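Long-range contact in beta-n-acetylhexosaminidase (Streptococcus pneumoniae, PDB 4AZI), which probably removes terminal beta-linked N-acetylglucosamine residues from glycans as a family 20 glycoside hydrolase: residues I13-G18 with V42-G47. The protein carries 2 engineered substitutions. Residues are numbered along the deposited sequence; the frame is centred on the assembly and turned at random.
Sequences ISIDAG and VHLLLG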
loop_
_atom_site.group_PDB
_atom_site.type_symbol
_atom_site.label_atom_id
_atom_site.label_comp_id
_atom_site.label_asym_id
_atom_site.label_seq_id
_atom_site.Cartn_x
_atom_site.Cartn_y
_atom_site.Cartn_z
ATOM N N ILE A 13 -6.355 -0.397 4.639
ATOM C CA ILE A 13 -5.376 -0.675 5.686
ATOM C C ILE A 13 -4.055 -1.059 5.009
ATOM O O ILE A 13 -4.016 -1.954 4.160
ATOM C CB ILE A 13 -5.883 -1.753 6.709
ATOM C CG1 ILE A 13 -4.827 -2.075 7.776
ATOM C CG2 ILE A 13 -6.383 -3.016 6.012
ATOM C CD1 ILE A 13 -4.438 -0.888 8.642
ATOM N N SER A 14 -2.986 -0.348 5.351
ATOM C CA SER A 14 -1.657 -0.633 4.796
ATOM C C SER A 14 -0.819 -1.405 5.809
ATOM O O SER A 14 -0.823 -1.070 6.991
ATOM C CB SER A 14 -0.940 0.656 4.372
ATOM O OG SER A 14 0.365 0.388 3.876
ATOM N N ILE A 15 -0.115 -2.432 5.327
ATOM C CA ILE A 15 0.748 -3.284 6.154
ATOM C C ILE A 15 2.156 -3.366 5.538
ATOM O O ILE A 15 2.327 -3.835 4.404
ATOM C CB ILE A 15 0.158 -4.718 6.315
ATOM C CG1 ILE A 15 -1.210 -4.720 7.037
ATOM C CG2 ILE A 15 1.156 -5.661 6.968
ATOM C CD1 ILE A 15 -1.216 -4.270 8.495
ATOM N N ASP A 16 3.149 -2.909 6.297
ATOM C CA ASP A 16 4.557 -2.934 5.894
ATOM C C ASP A 16 5.117 -4.356 6.025
ATOM O O ASP A 16 5.798 -4.689 7.000
ATOM C CB ASP A 16 5.345 -1.914 6.751
ATOM C CG ASP A 16 6.813 -1.743 6.330
ATOM O OD1 ASP A 16 7.266 -2.321 5.316
ATOM O OD2 ASP A 16 7.531 -1.012 7.049
ATOM N N ALA A 17 4.814 -5.199 5.038
ATOM C CA ALA A 17 5.369 -6.554 4.982
ATOM C C ALA A 17 6.646 -6.570 4.147
ATOM O O ALA A 17 7.069 -7.614 3.646
ATOM C CB ALA A 17 4.346 -7.536 4.432
ATOM N N GLY A 18 7.234 -5.391 3.974
ATOM C CA GLY A 18 8.507 -5.247 3.291
ATOM C C GLY A 18 9.652 -5.335 4.276
ATOM O O GLY A 18 10.574 -6.130 4.097
ATOM N N VAL A 42 -6.717 -4.057 1.192
ATOM C CA VAL A 42 -5.483 -4.201 1.964
ATOM C C VAL A 42 -4.315 -3.737 1.090
ATOM O O VAL A 42 -4.103 -4.261 -0.007
ATOM C CB VAL A 42 -5.260 -5.660 2.450
ATOM C CG1 VAL A 42 -3.877 -5.830 3.058
ATOM C CG2 VAL A 42 -6.317 -6.058 3.466
ATOM N N HIS A 43 -3.583 -2.732 1.572
ATOM C CA HIS A 43 -2.396 -2.240 0.893
ATOM C C HIS A 43 -1.221 -2.973 1.448
ATOM O O HIS A 43 -0.935 -2.890 2.649
ATOM C CB HIS A 43 -2.248 -0.738 1.093
ATOM C CG HIS A 43 -1.005 -0.149 0.467
ATOM N ND1 HIS A 43 0.149 -0.003 1.146
ATOM C CD2 HIS A 43 -0.771 0.345 -0.818
ATOM C CE1 HIS A 43 1.075 0.555 0.342
ATOM N NE2 HIS A 43 0.514 0.768 -0.858
ATOM N N LEU A 44 -0.536 -3.716 0.584
ATOM C CA LEU A 44 0.548 -4.579 1.033
ATOM C C LEU A 44 1.902 -4.232 0.405
ATOM O O LEU A 44 2.154 -4.479 -0.785
ATOM C CB LEU A 44 0.184 -6.058 0.828
ATOM C CG LEU A 44 1.051 -7.134 1.506
ATOM C CD1 LEU A 44 0.904 -7.140 3.025
ATOM C CD2 LEU A 44 0.736 -8.517 0.939
ATOM N N LEU A 45 2.771 -3.641 1.222
ATOM C CA LEU A 45 4.147 -3.401 0.816
ATOM C C LEU A 45 4.873 -4.734 0.858
ATOM O O LEU A 45 4.865 -5.436 1.883
ATOM C CB LEU A 45 4.827 -2.357 1.711
ATOM C CG LEU A 45 4.179 -0.971 1.693
ATOM C CD1 LEU A 45 3.500 -0.672 3.026
ATOM C CD2 LEU A 45 5.195 0.108 1.358
ATOM N N LEU A 46 5.445 -5.100 -0.284
ATOM C CA LEU A 46 6.170 -6.348 -0.435
ATOM C C LEU A 46 7.645 -6.050 -0.641
ATOM O O LEU A 46 8.507 -6.782 -0.159
ATOM C CB LEU A 46 5.596 -7.170 -1.597
ATOM C CG LEU A 46 4.175 -7.698 -1.367
ATOM C CD1 LEU A 46 3.497 -8.081 -2.676
ATOM C CD2 LEU A 46 4.174 -8.864 -0.384
ATOM N N GLY A 47 7.923 -4.976 -1.369
ATOM C CA GLY A 47 9.259 -4.405 -1.421
ATOM C C GLY A 47 9.244 -3.083 -0.680
ATOM O O GLY A 47 8.565 -2.145 -1.103
#
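Ser14 and His43 meet across the first two parallel strands of the TIM barrel, which helix 24-37 links in a beta-alpha-beta unit. The backbone ladder zigzags between the strands: His43 N donates a hydrogen bond to Ile13 O (2.7 Å), and Ile15 N one to His43 O (2.8 Å). Ile15 O then takes two donors from opposite faces of its carbonyl plane, Leu45 N at 3.2 Å and Ala17 N at 2.9 Å, the latter closing an inverse gamma turn centred on Asp16.

Inside the barrel, Ser14 OG and His43 CG are both anti to their backbone N (chi1 178° in each), and with the ring turned by chi2 -93°, ND1 faces the hydroxyl, which lies at the ring edge near its plane. Ser14 OG and His43 ND1 share a 2.8 Å hydrogen bond in which either could be the donor. Asn178 ND2 bonds the other ring nitrogen, NE2, so both nitrogens of this buried imidazole are satisfied and its rotation is fixed. The Asp16 side chain, about 4 Å from the bound inhibitor, is held by a salt bridge from OD2 to Arg19, a residue of the inhibitor pocket, with Ala330 N also bonding OD2 and Asn48 bonding OD1.

Toward helix 24-37 the contact is apolar, with Leu44 CD1 lying 3.7 Å from Ala17 CB. On the barrel interior, Leu45 CD1 packs 3.4 Å from Ser14 OG.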